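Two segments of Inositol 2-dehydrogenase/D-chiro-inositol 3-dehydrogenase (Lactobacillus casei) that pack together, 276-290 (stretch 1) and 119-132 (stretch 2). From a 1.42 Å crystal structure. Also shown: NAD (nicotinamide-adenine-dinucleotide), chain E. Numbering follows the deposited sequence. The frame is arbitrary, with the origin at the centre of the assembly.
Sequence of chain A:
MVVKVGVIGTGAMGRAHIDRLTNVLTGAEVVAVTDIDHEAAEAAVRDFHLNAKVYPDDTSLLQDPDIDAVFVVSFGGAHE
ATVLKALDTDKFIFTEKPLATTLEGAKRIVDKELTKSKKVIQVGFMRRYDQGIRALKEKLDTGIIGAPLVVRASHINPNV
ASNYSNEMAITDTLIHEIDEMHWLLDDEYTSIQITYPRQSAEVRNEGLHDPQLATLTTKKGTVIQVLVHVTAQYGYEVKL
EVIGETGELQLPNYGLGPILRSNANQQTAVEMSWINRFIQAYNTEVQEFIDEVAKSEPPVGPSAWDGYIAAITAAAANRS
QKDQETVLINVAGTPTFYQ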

ATOM      1  N   ASN A 276     -13.839 -15.598 -10.498  1.00 22.14           N
ATOM      2  CA  ASN A 276     -14.164 -14.242 -10.259  1.00 21.84           C
ATOM      3  C   ASN A 276     -12.995 -13.318 -10.614  1.00 20.50           C
ATOM      4  O   ASN A 276     -13.199 -12.277 -11.143  1.00 21.25           O
ATOM      5  CB  ASN A 276     -14.623 -14.068  -8.834  1.00 24.19           C
ATOM      6  CG  ASN A 276     -15.950 -14.742  -8.569  1.00 36.10           C
ATOM      7  OD1 ASN A 276     -16.663 -15.123  -9.484  1.00 41.62           O
ATOM      8  ND2 ASN A 276     -16.289 -14.878  -7.313  1.00 39.18           N
ATOM      9  N   ARG A 277     -11.778 -13.768 -10.378  1.00 19.70           N
ATOM     10  CA  ARG A 277     -10.592 -12.968 -10.696  1.00 18.09           C
ATOM     11  C   ARG A 277     -10.513 -12.565 -12.150  1.00 17.59           C
ATOM     12  O   ARG A 277     -10.105 -11.520 -12.454  1.00 16.95           O
ATOM     13  CB  ARG A 277      -9.314 -13.709 -10.276  1.00 17.91           C
ATOM     14  CG  ARG A 277      -8.015 -13.067 -10.704  1.00 16.59           C
ATOM     15  CD  ARG A 277      -7.763 -11.679 -10.088  1.00 17.01           C
ATOM     16  NE  ARG A 277      -6.536 -11.085 -10.570  1.00 16.97           N
ATOM     17  CZ  ARG A 277      -6.433 -10.444 -11.717  1.00 17.62           C
ATOM     18  NH1 ARG A 277      -7.483 -10.287 -12.487  1.00 17.93           N
ATOM     19  NH2 ARG A 277      -5.296  -9.925 -12.092  1.00 23.69           N
ATOM     20  N   PHE A 278     -10.951 -13.449 -13.021  1.00 17.98           N
ATOM     21  CA  PHE A 278     -10.778 -13.253 -14.451  1.00 17.57           C
ATOM     22  C   PHE A 278     -12.058 -13.010 -15.240  1.00 18.93           C
ATOM     23  O   PHE A 278     -12.044 -13.031 -16.422  1.00 16.08           O
ATOM     24  CB  PHE A 278      -9.846 -14.333 -15.058  1.00 18.07           C
ATOM     25  CG  PHE A 278      -8.407 -14.174 -14.636  1.00 16.57           C
ATOM     26  CD1 PHE A 278      -7.689 -13.074 -15.019  1.00 18.45           C
ATOM     27  CD2 PHE A 278      -7.782 -15.090 -13.834  1.00 18.80           C
ATOM     28  CE1 PHE A 278      -6.408 -12.899 -14.636  1.00 20.14           C
ATOM     29  CE2 PHE A 278      -6.503 -14.910 -13.465  1.00 19.22           C
ATOM     30  CZ  PHE A 278      -5.809 -13.821 -13.865  1.00 20.67           C
ATOM     31  N   ILE A 279     -13.139 -12.705 -14.549  1.00 17.76           N
ATOM     32  CA  ILE A 279     -14.408 -12.366 -15.176  1.00 17.52           C
ATOM     33  C   ILE A 279     -14.226 -11.309 -16.268  1.00 18.51           C
ATOM     34  O   ILE A 279     -14.709 -11.448 -17.347  1.00 17.86           O
ATOM     35  CB  ILE A 279     -15.468 -11.829 -14.174  1.00 19.05           C
ATOM     36  CG1 ILE A 279     -16.093 -12.935 -13.342  1.00 25.82           C
ATOM     37  CG2 ILE A 279     -16.615 -11.192 -14.912  1.00 23.68           C
ATOM     38  CD1 ILE A 279     -16.952 -12.448 -12.179  1.00 29.76           C
ATOM     39  N   GLN A 280     -13.487 -10.255 -15.951  1.00 15.71           N
ATOM     40  CA  GLN A 280     -13.277  -9.176 -16.887  1.00 14.00           C
ATOM     41  C   GLN A 280     -12.518  -9.643 -18.108  1.00 15.32           C
ATOM     42  O   GLN A 280     -12.887  -9.334 -19.199  1.00 14.79           O
ATOM     43  CB  GLN A 280     -12.556  -7.990 -16.221  1.00 16.28           C
ATOM     44  CG  GLN A 280     -12.119  -6.911 -17.159  1.00 16.75           C
ATOM     45  CD  GLN A 280     -10.700  -7.054 -17.643  1.00 17.45           C
ATOM     46  OE1 GLN A 280      -9.789  -7.141 -16.870  1.00 16.35           O
ATOM     47  NE2 GLN A 280     -10.534  -7.094 -18.932  1.00 15.95           N
ATOM     48  N   ALA A 281     -11.460 -10.386 -17.899  1.00 14.43           N
ATOM     49  CA  ALA A 281     -10.656 -10.841 -19.013  1.00 15.00           C
ATOM     50  C   ALA A 281     -11.436 -11.743 -19.950  1.00 16.81           C
ATOM     51  O   ALA A 281     -11.348 -11.605 -21.124  1.00 14.62           O
ATOM     52  CB  ALA A 281      -9.414 -11.506 -18.528  1.00 13.83           C
ATOM     53  N   TYR A 282     -12.245 -12.623 -19.391  1.00 13.47           N
ATOM     54  CA  TYR A 282     -13.089 -13.446 -20.229  1.00 15.99           C
ATOM     55  C   TYR A 282     -14.067 -12.635 -21.046  1.00 16.56           C
ATOM     56  O   TYR A 282     -14.243 -12.874 -22.200  1.00 15.44           O
ATOM     57  CB  TYR A 282     -13.857 -14.520 -19.436  1.00 15.63           C
ATOM     58  CG  TYR A 282     -13.022 -15.565 -18.739  1.00 15.91           C
ATOM     59  CD1 TYR A 282     -12.146 -16.353 -19.410  1.00 16.35           C
ATOM     60  CD2 TYR A 282     -13.200 -15.811 -17.409  1.00 19.57           C
ATOM     61  CE1 TYR A 282     -11.412 -17.309 -18.762  1.00 18.72           C
ATOM     62  CE2 TYR A 282     -12.483 -16.739 -16.753  1.00 18.68           C
ATOM     63  CZ  TYR A 282     -11.588 -17.505 -17.418  1.00 18.62           C
ATOM     64  OH  TYR A 282     -10.890 -18.448 -16.714  1.00 23.12           O
ATOM     65  N   ASN A 283     -14.691 -11.662 -20.431  1.00 15.24           N
ATOM     66  CA  ASN A 283     -15.594 -10.803 -21.132  1.00 15.66           C
ATOM     67  C   ASN A 283     -14.885 -10.062 -22.253  1.00 15.30           C
ATOM     68  O   ASN A 283     -15.345 -10.068 -23.343  1.00 17.37           O
ATOM     69  CB  ASN A 283     -16.234  -9.812 -20.185  1.00 19.31           C
ATOM     70  CG  ASN A 283     -17.312 -10.428 -19.334  1.00 19.36           C
ATOM     71  OD1 ASN A 283     -17.782 -11.489 -19.588  1.00 20.28           O
ATOM     72  ND2 ASN A 283     -17.671  -9.736 -18.288  1.00 20.87           N
ATOM     73  N   THR A 284     -13.738  -9.479 -21.969  1.00 14.62           N
ATOM     74  CA  THR A 284     -13.005  -8.721 -22.965  1.00 15.11           C
ATOM     75  C   THR A 284     -12.529  -9.559 -24.149  1.00 15.16           C
ATOM     76  O   THR A 284     -12.636  -9.157 -25.277  1.00 14.68           O
ATOM     77  CB  THR A 284     -11.842  -7.966 -22.322  1.00 14.55           C
ATOM     78  OG1 THR A 284     -12.362  -7.065 -21.352  1.00 16.35           O
ATOM     79  CG2 THR A 284     -11.080  -7.182 -23.341  1.00 16.13           C
ATOM     80  N   GLU A 285     -12.048 -10.735 -23.842  1.00 14.24           N
ATOM     81  CA  GLU A 285     -11.573 -11.673 -24.819  1.00 16.83           C
ATOM     82  C   GLU A 285     -12.644 -12.116 -25.801  1.00 16.54           C
ATOM     83  O   GLU A 285     -12.456 -12.071 -26.972  1.00 16.64           O
ATOM     84  CB  GLU A 285     -11.004 -12.843 -24.056  1.00 18.05           C
ATOM     85  CG  GLU A 285     -10.958 -14.114 -24.735  1.00 20.91           C
ATOM     86  CD  GLU A 285     -10.576 -15.290 -23.827  1.00 16.18           C
ATOM     87  OE1 GLU A 285      -9.452 -15.697 -23.939  1.00 18.63           O
ATOM     88  OE2 GLU A 285     -11.400 -15.796 -23.086  1.00 16.99           O
ATOM     89  N   VAL A 286     -13.782 -12.495 -25.291  1.00 12.83           N
ATOM     90  CA  VAL A 286     -14.869 -12.942 -26.106  1.00 15.42           C
ATOM     91  C   VAL A 286     -15.527 -11.799 -26.872  1.00 14.79           C
ATOM     92  O   VAL A 286     -15.897 -11.956 -28.004  1.00 15.86           O
ATOM     93  CB  VAL A 286     -15.882 -13.718 -25.269  1.00 13.64           C
ATOM     94  CG1 VAL A 286     -17.047 -14.093 -26.091  1.00 16.22           C
ATOM     95  CG2 VAL A 286     -15.247 -14.923 -24.716  1.00 17.02           C
ATOM     96  N   GLN A 287     -15.613 -10.626 -26.274  1.00 15.86           N
ATOM     97  CA  GLN A 287     -16.175  -9.515 -26.982  1.00 15.15           C
ATOM     98  C   GLN A 287     -15.315  -9.136 -28.156  1.00 14.63           C
ATOM     99  O   GLN A 287     -15.820  -8.784 -29.187  1.00 15.74           O
ATOM    100  CB  GLN A 287     -16.344  -8.315 -26.080  1.00 14.20           C
ATOM    101  CG  GLN A 287     -17.076  -7.161 -26.730  1.00 15.25           C
ATOM    102  CD  GLN A 287     -18.525  -7.457 -26.994  1.00 16.19           C
ATOM    103  OE1 GLN A 287     -19.332  -7.483 -26.111  1.00 15.83           O
ATOM    104  NE2 GLN A 287     -18.842  -7.653 -28.239  1.00 17.64           N
ATOM    105  N   GLU A 288     -14.010  -9.207 -28.002  1.00 13.66           N
ATOM    106  CA  GLU A 288     -13.123  -8.893 -29.101  1.00 15.39           C
ATOM    107  C   GLU A 288     -13.273  -9.905 -30.262  1.00 16.75           C
ATOM    108  O   GLU A 288     -13.322  -9.525 -31.402  1.00 17.02           O
ATOM    109  CB  GLU A 288     -11.678  -8.856 -28.646  1.00 15.51           C
ATOM    110  CG  GLU A 288     -10.718  -8.379 -29.704  1.00 18.34           C
ATOM    111  CD  GLU A 288      -9.291  -8.550 -29.303  1.00 18.25           C
ATOM    112  OE1 GLU A 288      -8.797  -9.656 -29.373  1.00 20.45           O
ATOM    113  OE2 GLU A 288      -8.693  -7.576 -28.899  1.00 22.60           O
ATOM    114  N   PHE A 289     -13.379 -11.176 -29.945  1.00 14.56           N
ATOM    115  CA  PHE A 289     -13.569 -12.196 -30.954  1.00 15.28           C
ATOM    116  C   PHE A 289     -14.860 -11.921 -31.736  1.00 15.16           C
ATOM    117  O   PHE A 289     -14.860 -11.890 -32.926  1.00 16.10           O
ATOM    118  CB  PHE A 289     -13.575 -13.583 -30.305  1.00 16.19           C
ATOM    119  CG  PHE A 289     -13.853 -14.708 -31.272  1.00 15.72           C
ATOM    120  CD1 PHE A 289     -12.881 -15.185 -32.096  1.00 17.69           C
ATOM    121  CD2 PHE A 289     -15.088 -15.251 -31.362  1.00 17.46           C
ATOM    122  CE1 PHE A 289     -13.161 -16.189 -32.993  1.00 17.36           C
ATOM    123  CE2 PHE A 289     -15.340 -16.251 -32.244  1.00 16.61           C
ATOM    124  CZ  PHE A 289     -14.387 -16.699 -33.049  1.00 17.69           C
ATOM    125  N   ILE A 290     -15.943 -11.710 -31.031  1.00 14.94           N
ATOM    126  CA  ILE A 290     -17.198 -11.401 -31.664  1.00 16.93           C
ATOM    127  C   ILE A 290     -17.121 -10.147 -32.552  1.00 16.66           C
ATOM    128  O   ILE A 290     -17.598 -10.162 -33.647  1.00 16.38           O
ATOM    129  CB  ILE A 290     -18.314 -11.237 -30.624  1.00 19.60           C
ATOM    130  CG1 ILE A 290     -18.629 -12.564 -29.923  1.00 18.22           C
ATOM    131  CG2 ILE A 290     -19.574 -10.648 -31.247  1.00 19.05           C
ATOM    132  CD1 ILE A 290     -18.964 -13.699 -30.845  1.00 20.54           C
TER
HETATM  133  PA  NAD E 401     -16.415 -29.844 -18.354  1.00 26.89           P
HETATM  134  O1A NAD E 401     -16.005 -31.225 -18.195  1.00 29.83           O
HETATM  135  O2A NAD E 401     -17.316 -29.237 -17.491  1.00 20.78           O
HETATM  136  O5B NAD E 401     -17.217 -29.640 -19.705  1.00 24.39           O
HETATM  137  C5B NAD E 401     -16.835 -30.142 -20.920  1.00 27.61           C
HETATM  138  C4B NAD E 401     -18.084 -30.537 -21.719  1.00 26.69           C
HETATM  139  O4B NAD E 401     -17.618 -31.074 -22.928  1.00 28.64           O
HETATM  140  C3B NAD E 401     -18.872 -31.705 -21.143  1.00 25.75           C
HETATM  141  O3B NAD E 401     -20.204 -31.393 -21.121  1.00 34.95           O
HETATM  142  C2B NAD E 401     -18.571 -32.876 -22.037  1.00 27.31           C
HETATM  143  O2B NAD E 401     -19.634 -33.795 -22.115  1.00 32.44           O
HETATM  144  C1B NAD E 401     -18.385 -32.212 -23.348  1.00 28.48           C
HETATM  145  N9A NAD E 401     -17.591 -32.947 -24.307  1.00 26.12           N
HETATM  146  C8A NAD E 401     -16.535 -33.672 -24.107  1.00 28.14           C
HETATM  147  N7A NAD E 401     -16.011 -34.126 -25.238  1.00 32.06           N
HETATM  148  C5A NAD E 401     -16.769 -33.666 -26.214  1.00 27.67           C
HETATM  149  C6A NAD E 401     -16.835 -33.769 -27.658  1.00 31.21           C
HETATM  150  N6A NAD E 401     -15.958 -34.429 -28.373  1.00 30.49           N
HETATM  151  N1A NAD E 401     -17.783 -33.091 -28.261  1.00 27.07           N
HETATM  152  C2A NAD E 401     -18.675 -32.411 -27.641  1.00 26.21           C
HETATM  153  N3A NAD E 401     -18.705 -32.304 -26.330  1.00 28.11           N
HETATM  154  C4A NAD E 401     -17.786 -32.896 -25.593  1.00 26.76           C
HETATM  155  O3  NAD E 401     -15.045 -29.078 -18.532  1.00 24.15           O
HETATM  156  PN  NAD E 401     -14.823 -27.457 -18.596  1.00 24.09           P
HETATM  157  O1N NAD E 401     -14.348 -27.009 -17.293  1.00 25.87           O
HETATM  158  O2N NAD E 401     -16.038 -26.815 -18.939  1.00 25.13           O
HETATM  159  O5D NAD E 401     -13.626 -27.261 -19.519  1.00 21.23           O
HETATM  160  C5D NAD E 401     -13.833 -27.275 -20.910  1.00 23.54           C
HETATM  161  C4D NAD E 401     -12.668 -26.682 -21.634  1.00 24.68           C
HETATM  162  O4D NAD E 401     -12.553 -25.338 -21.203  1.00 33.06           O
HETATM  163  C3D NAD E 401     -11.399 -27.393 -21.304  1.00 23.18           C
HETATM  164  O3D NAD E 401     -10.598 -27.386 -22.443  1.00 26.94           O
HETATM  165  C2D NAD E 401     -10.840 -26.479 -20.217  1.00 24.12           C
HETATM  166  O2D NAD E 401      -9.472 -26.626 -20.228  1.00 26.36           O
HETATM  167  C1D NAD E 401     -11.255 -25.123 -20.715  1.00 26.41           C
HETATM  168  N1N NAD E 401     -11.252 -24.117 -19.653  1.00 26.08           N
HETATM  169  C2N NAD E 401     -10.518 -23.016 -19.787  1.00 22.10           C
HETATM  170  C3N NAD E 401     -10.433 -22.047 -18.808  1.00 23.23           C
HETATM  171  C7N NAD E 401      -9.599 -20.804 -19.010  1.00 23.48           C
HETATM  172  O7N NAD E 401      -9.317 -20.406 -20.095  1.00 23.97           O
HETATM  173  N7N NAD E 401      -9.257 -20.192 -17.950  1.00 19.93           N
HETATM  174  C4N NAD E 401     -11.196 -22.218 -17.666  1.00 22.89           C
HETATM  175  C5N NAD E 401     -11.951 -23.366 -17.575  1.00 25.01           C
HETATM  176  C6N NAD E 401     -11.948 -24.300 -18.577  1.00 26.06           C
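Stretch 2 (119-132) KVIQVGFMRRYDQG

A segment that changes its backbone conformation as it goes can follow a helix for several turns, and residues 119-132 of this dehydrogenase illustrate the principle. After two loop residues, stretch 2 runs as strand 121-123, antiparallel to helix 279-290 at 178°, with the axes 10.5 Å apart at closest approach. That spacing leaves room for side chains and water between the backbones. Along the strand, Ile121 and Val123 point away, whereas Gln122 points toward the helix and brings OE1 to 3.4 Å from Phe289 CD1, at the edge of the ring. Water carries its amide further: one molecule links Gln122 OE1 to Glu288 OE1, and another joins Gln122 NE2 and Val123 O to Glu285 OE1.

At Gly124 the chain passes close to the same carboxylate, with Glu285 OE1 3.3 Å from Gly124 C. Met126 then points toward the helix and packs on Phe278, Ala281 and Tyr282: its CG lies 3.5 Å from Tyr282 CE1 and 4.0 Å from Ala281 CB, while its CE is 3.7 Å from Phe278 CD2. Arg127 opens a 3-10 segment and sets NE 3.5 Å from Phe278 CZ.

Tyr129, closing that segment, lays its ring against the helix so that Glu285 CA sits over the face, 3.7 Å from the ring centroid. Tyr129 OH donates to Glu288 OE1 at 2.5 Å, and Tyr129 O accepts from Gln280 NE2 at 2.9 Å. Here the backbones draw close, with Ala281 CA 4.6 Å from Asp130 CA, and Ala281 CB is 3.4 Å from Met126 O and 3.7 Å from Asp130 N. Asp130 caps the next helix through a weak bond from Gly132 N to Asp130 OD2 (3.2 Å) and forms a salt bridge with Arg277, whose NH1 lies 2.8 Å from Asp130 OD1. Finally, Gln131 N donates to Gln280 OE1 at 3.0 Å, so one glutamine amide grips two backbone groups, Tyr129 O and Gln131 N.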

ATOM      1  N   LYS A 119      -6.664 -16.281 -41.383  1.00 30.15           N
ATOM      2  CA  LYS A 119      -6.697 -16.834 -40.054  1.00 26.49           C
ATOM      3  C   LYS A 119      -8.108 -16.824 -39.488  1.00 22.95           C
ATOM      4  O   LYS A 119      -8.826 -15.867 -39.651  1.00 24.61           O
ATOM      5  CB  LYS A 119      -5.766 -16.010 -39.199  1.00 23.23           C
ATOM      6  CG  LYS A 119      -5.439 -16.556 -37.857  1.00 26.57           C
ATOM      7  CD  LYS A 119      -4.533 -15.602 -37.134  1.00 28.75           C
ATOM      8  CE  LYS A 119      -5.273 -14.434 -36.581  1.00 25.78           C
ATOM      9  NZ  LYS A 119      -4.507 -13.633 -35.663  1.00 25.46           N
ATOM     10  N   VAL A 120      -8.498 -17.899 -38.824  1.00 21.11           N
ATOM     11  CA  VAL A 120      -9.807 -17.992 -38.224  1.00 20.75           C
ATOM     12  C   VAL A 120      -9.799 -18.427 -36.768  1.00 19.46           C
ATOM     13  O   VAL A 120     -10.788 -18.364 -36.134  1.00 19.44           O
ATOM     14  CB  VAL A 120     -10.748 -18.933 -39.003  1.00 22.34           C
ATOM     15  CG1 VAL A 120     -11.171 -18.293 -40.290  1.00 28.06           C
ATOM     16  CG2 VAL A 120     -10.079 -20.218 -39.298  1.00 22.61           C
ATOM     17  N   ILE A 121      -8.660 -18.869 -36.277  1.00 19.76           N
ATOM     18  CA  ILE A 121      -8.624 -19.408 -34.927  1.00 19.93           C
ATOM     19  C   ILE A 121      -8.116 -18.408 -33.878  1.00 16.77           C
ATOM     20  O   ILE A 121      -7.090 -17.801 -34.044  1.00 18.15           O
ATOM     21  CB  ILE A 121      -7.736 -20.620 -34.836  1.00 18.92           C
ATOM     22  CG1 ILE A 121      -8.312 -21.779 -35.652  1.00 23.26           C
ATOM     23  CG2 ILE A 121      -7.584 -21.042 -33.377  1.00 19.44           C
ATOM     24  CD1 ILE A 121      -7.282 -22.797 -36.014  1.00 21.84           C
ATOM     25  N   GLN A 122      -8.898 -18.299 -32.813  1.00 16.88           N
ATOM     26  CA  GLN A 122      -8.465 -17.677 -31.577  1.00 16.77           C
ATOM     27  C   GLN A 122      -8.484 -18.696 -30.439  1.00 18.16           C
ATOM     28  O   GLN A 122      -9.400 -19.447 -30.301  1.00 17.54           O
ATOM     29  CB  GLN A 122      -9.349 -16.471 -31.234  1.00 15.25           C
ATOM     30  CG  GLN A 122      -8.925 -15.747 -29.964  1.00 15.77           C
ATOM     31  CD  GLN A 122      -9.577 -14.415 -29.809  1.00 18.50           C
ATOM     32  OE1 GLN A 122     -10.036 -13.836 -30.751  1.00 20.55           O
ATOM     33  NE2 GLN A 122      -9.628 -13.944 -28.608  1.00 17.51           N
ATOM     34  N   VAL A 123      -7.431 -18.695 -29.643  1.00 16.12           N
ATOM     35  CA  VAL A 123      -7.313 -19.611 -28.522  1.00 18.41           C
ATOM     36  C   VAL A 123      -7.552 -18.880 -27.203  1.00 15.78           C
ATOM     37  O   VAL A 123      -7.075 -17.806 -27.030  1.00 18.68           O
ATOM     38  CB  VAL A 123      -5.948 -20.245 -28.495  1.00 17.62           C
ATOM     39  CG1 VAL A 123      -5.841 -21.180 -27.361  1.00 21.17           C
ATOM     40  CG2 VAL A 123      -5.722 -20.971 -29.781  1.00 18.36           C
ATOM     41  N   GLY A 124      -8.255 -19.509 -26.286  1.00 17.10           N
ATOM     42  CA  GLY A 124      -8.708 -18.850 -25.083  1.00 18.25           C
ATOM     43  C   GLY A 124      -7.731 -18.514 -23.959  1.00 15.78           C
ATOM     44  O   GLY A 124      -8.053 -18.716 -22.817  1.00 18.51           O
ATOM     45  N   PHE A 125      -6.575 -17.973 -24.287  1.00 17.38           N
ATOM     46  CA  PHE A 125      -5.664 -17.486 -23.278  1.00 17.34           C
ATOM     47  C   PHE A 125      -6.059 -16.074 -22.799  1.00 15.90           C
ATOM     48  O   PHE A 125      -5.583 -15.102 -23.304  1.00 20.37           O
ATOM     49  CB  PHE A 125      -4.219 -17.500 -23.778  1.00 18.08           C
ATOM     50  CG  PHE A 125      -3.661 -18.878 -24.012  1.00 20.19           C
ATOM     51  CD1 PHE A 125      -3.537 -19.756 -22.998  1.00 21.91           C
ATOM     52  CD2 PHE A 125      -3.256 -19.255 -25.247  1.00 22.28           C
ATOM     53  CE1 PHE A 125      -3.035 -21.016 -23.207  1.00 22.02           C
ATOM     54  CE2 PHE A 125      -2.758 -20.510 -25.468  1.00 23.14           C
ATOM     55  CZ  PHE A 125      -2.659 -21.379 -24.445  1.00 24.21           C
ATOM     56  N   MET A 126      -6.887 -16.004 -21.780  1.00 15.85           N
ATOM     57  CA  MET A 126      -7.474 -14.750 -21.363  1.00 15.45           C
ATOM     58  C   MET A 126      -6.586 -13.776 -20.611  1.00 15.62           C
ATOM     59  O   MET A 126      -6.941 -12.666 -20.478  1.00 14.99           O
ATOM     60  CB  MET A 126      -8.746 -15.000 -20.544  1.00 15.86           C
ATOM     61  CG  MET A 126      -8.515 -15.314 -19.073  1.00 16.61           C
ATOM     62  SD  MET A 126      -7.711 -16.909 -18.839  1.00 17.32           S
ATOM     63  CE  MET A 126      -7.567 -16.989 -17.049  1.00 19.12           C
ATOM     64  N   ARG A 127      -5.461 -14.238 -20.099  1.00 15.51           N
ATOM     65  CA  ARG A 127      -4.614 -13.370 -19.305  1.00 14.56           C
ATOM     66  C   ARG A 127      -4.219 -12.123 -20.035  1.00 16.87           C
ATOM     67  O   ARG A 127      -4.036 -11.121 -19.450  1.00 15.76           O
ATOM     68  CB  ARG A 127      -3.354 -14.082 -18.875  1.00 16.12           C
ATOM     69  CG  ARG A 127      -3.564 -15.226 -17.922  1.00 17.57           C
ATOM     70  CD  ARG A 127      -3.657 -14.746 -16.500  1.00 16.50           C
ATOM     71  NE  ARG A 127      -3.501 -15.800 -15.512  1.00 15.18           N
ATOM     72  CZ  ARG A 127      -2.354 -16.159 -14.967  1.00 14.00           C
ATOM     73  NH1 ARG A 127      -1.238 -15.561 -15.277  1.00 16.69           N
ATOM     74  NH2 ARG A 127      -2.335 -17.122 -14.088  1.00 16.03           N
ATOM     75  N   ARG A 128      -4.098 -12.232 -21.343  1.00 16.01           N
ATOM     76  CA  ARG A 128      -3.626 -11.138 -22.149  1.00 16.96           C
ATOM     77  C   ARG A 128      -4.643 -10.009 -22.131  1.00 17.82           C
ATOM     78  O   ARG A 128      -4.318  -8.906 -22.447  1.00 19.45           O
ATOM     79  CB  ARG A 128      -3.376 -11.588 -23.588  1.00 18.87           C
ATOM     80  CG  ARG A 128      -2.303 -12.595 -23.758  1.00 19.01           C
ATOM     81  CD  ARG A 128      -1.938 -12.740 -25.219  1.00 16.96           C
ATOM     82  NE  ARG A 128      -1.110 -13.906 -25.499  1.00 18.71           N
ATOM     83  CZ  ARG A 128      -0.441 -14.078 -26.620  1.00 19.77           C
ATOM     84  NH1 ARG A 128      -0.486 -13.174 -27.562  1.00 18.92           N
ATOM     85  NH2 ARG A 128       0.281 -15.157 -26.785  1.00 19.70           N
ATOM     86  N   TYR A 129      -5.856 -10.322 -21.721  1.00 15.46           N
ATOM     87  CA  TYR A 129      -6.943  -9.363 -21.734  1.00 15.79           C
ATOM     88  C   TYR A 129      -7.232  -8.743 -20.368  1.00 14.68           C
ATOM     89  O   TYR A 129      -8.032  -7.866 -20.239  1.00 15.87           O
ATOM     90  CB  TYR A 129      -8.193 -10.018 -22.286  1.00 16.34           C
ATOM     91  CG  TYR A 129      -8.107 -10.378 -23.760  1.00 16.58           C
ATOM     92  CD1 TYR A 129      -8.439  -9.482 -24.720  1.00 16.71           C
ATOM     93  CD2 TYR A 129      -7.695 -11.611 -24.153  1.00 17.16           C
ATOM     94  CE1 TYR A 129      -8.345  -9.795 -26.029  1.00 18.08           C
ATOM     95  CE2 TYR A 129      -7.613 -11.945 -25.457  1.00 18.71           C
ATOM     96  CZ  TYR A 129      -7.942 -11.044 -26.400  1.00 19.52           C
ATOM     97  OH  TYR A 129      -7.881 -11.342 -27.725  1.00 18.85           O
ATOM     98  N   ASP A 130      -6.571  -9.249 -19.360  1.00 15.63           N
ATOM     99  CA  ASP A 130      -6.739  -8.712 -18.039  1.00 14.13           C
ATOM    100  C   ASP A 130      -6.170  -7.314 -17.980  1.00 14.41           C
ATOM    101  O   ASP A 130      -5.092  -7.072 -18.414  1.00 15.64           O
ATOM    102  CB  ASP A 130      -6.054  -9.596 -17.025  1.00 15.49           C
ATOM    103  CG  ASP A 130      -6.151  -9.050 -15.625  1.00 17.42           C
ATOM    104  OD1 ASP A 130      -7.219  -9.168 -15.054  1.00 18.33           O
ATOM    105  OD2 ASP A 130      -5.146  -8.526 -15.143  1.00 19.45           O
ATOM    106  N   GLN A 131      -6.952  -6.399 -17.447  1.00 15.47           N
ATOM    107  CA  GLN A 131      -6.583  -5.000 -17.458  1.00 16.96           C
ATOM    108  C   GLN A 131      -5.247  -4.706 -16.800  1.00 14.07           C
ATOM    109  O   GLN A 131      -4.488  -3.943 -17.314  1.00 14.90           O
ATOM    110  CB  GLN A 131      -7.702  -4.138 -16.886  1.00 18.28           C
ATOM    111  CG  GLN A 131      -8.861  -4.077 -17.843  1.00 24.77           C
ATOM    112  CD  GLN A 131     -10.021  -3.213 -17.423  1.00 35.62           C
ATOM    113  OE1 GLN A 131      -9.879  -2.293 -16.654  1.00 36.48           O
ATOM    114  NE2 GLN A 131     -11.167  -3.480 -17.995  1.00 35.02           N
ATOM    115  N   GLY A 132      -4.989  -5.333 -15.676  1.00 16.15           N
ATOM    116  CA  GLY A 132      -3.748  -5.107 -14.977  1.00 14.98           C
ATOM    117  C   GLY A 132      -2.515  -5.648 -15.662  1.00 14.17           C
ATOM    118  O   GLY A 132      -1.527  -5.013 -15.739  1.00 14.26           O
TER
HETATM  119  O   HOH W   1      -8.200 -15.326 -26.461  1.00 16.21           O
HETATM  120  O   HOH W   2      -9.686 -11.293 -31.650  1.00 17.80           O
HETATM  121  O   HOH W   3     -10.602 -18.102 -22.110  1.00 18.43           O
HETATM  122  O   HOH W   4      -9.737 -10.134 -15.296  1.00 17.50           O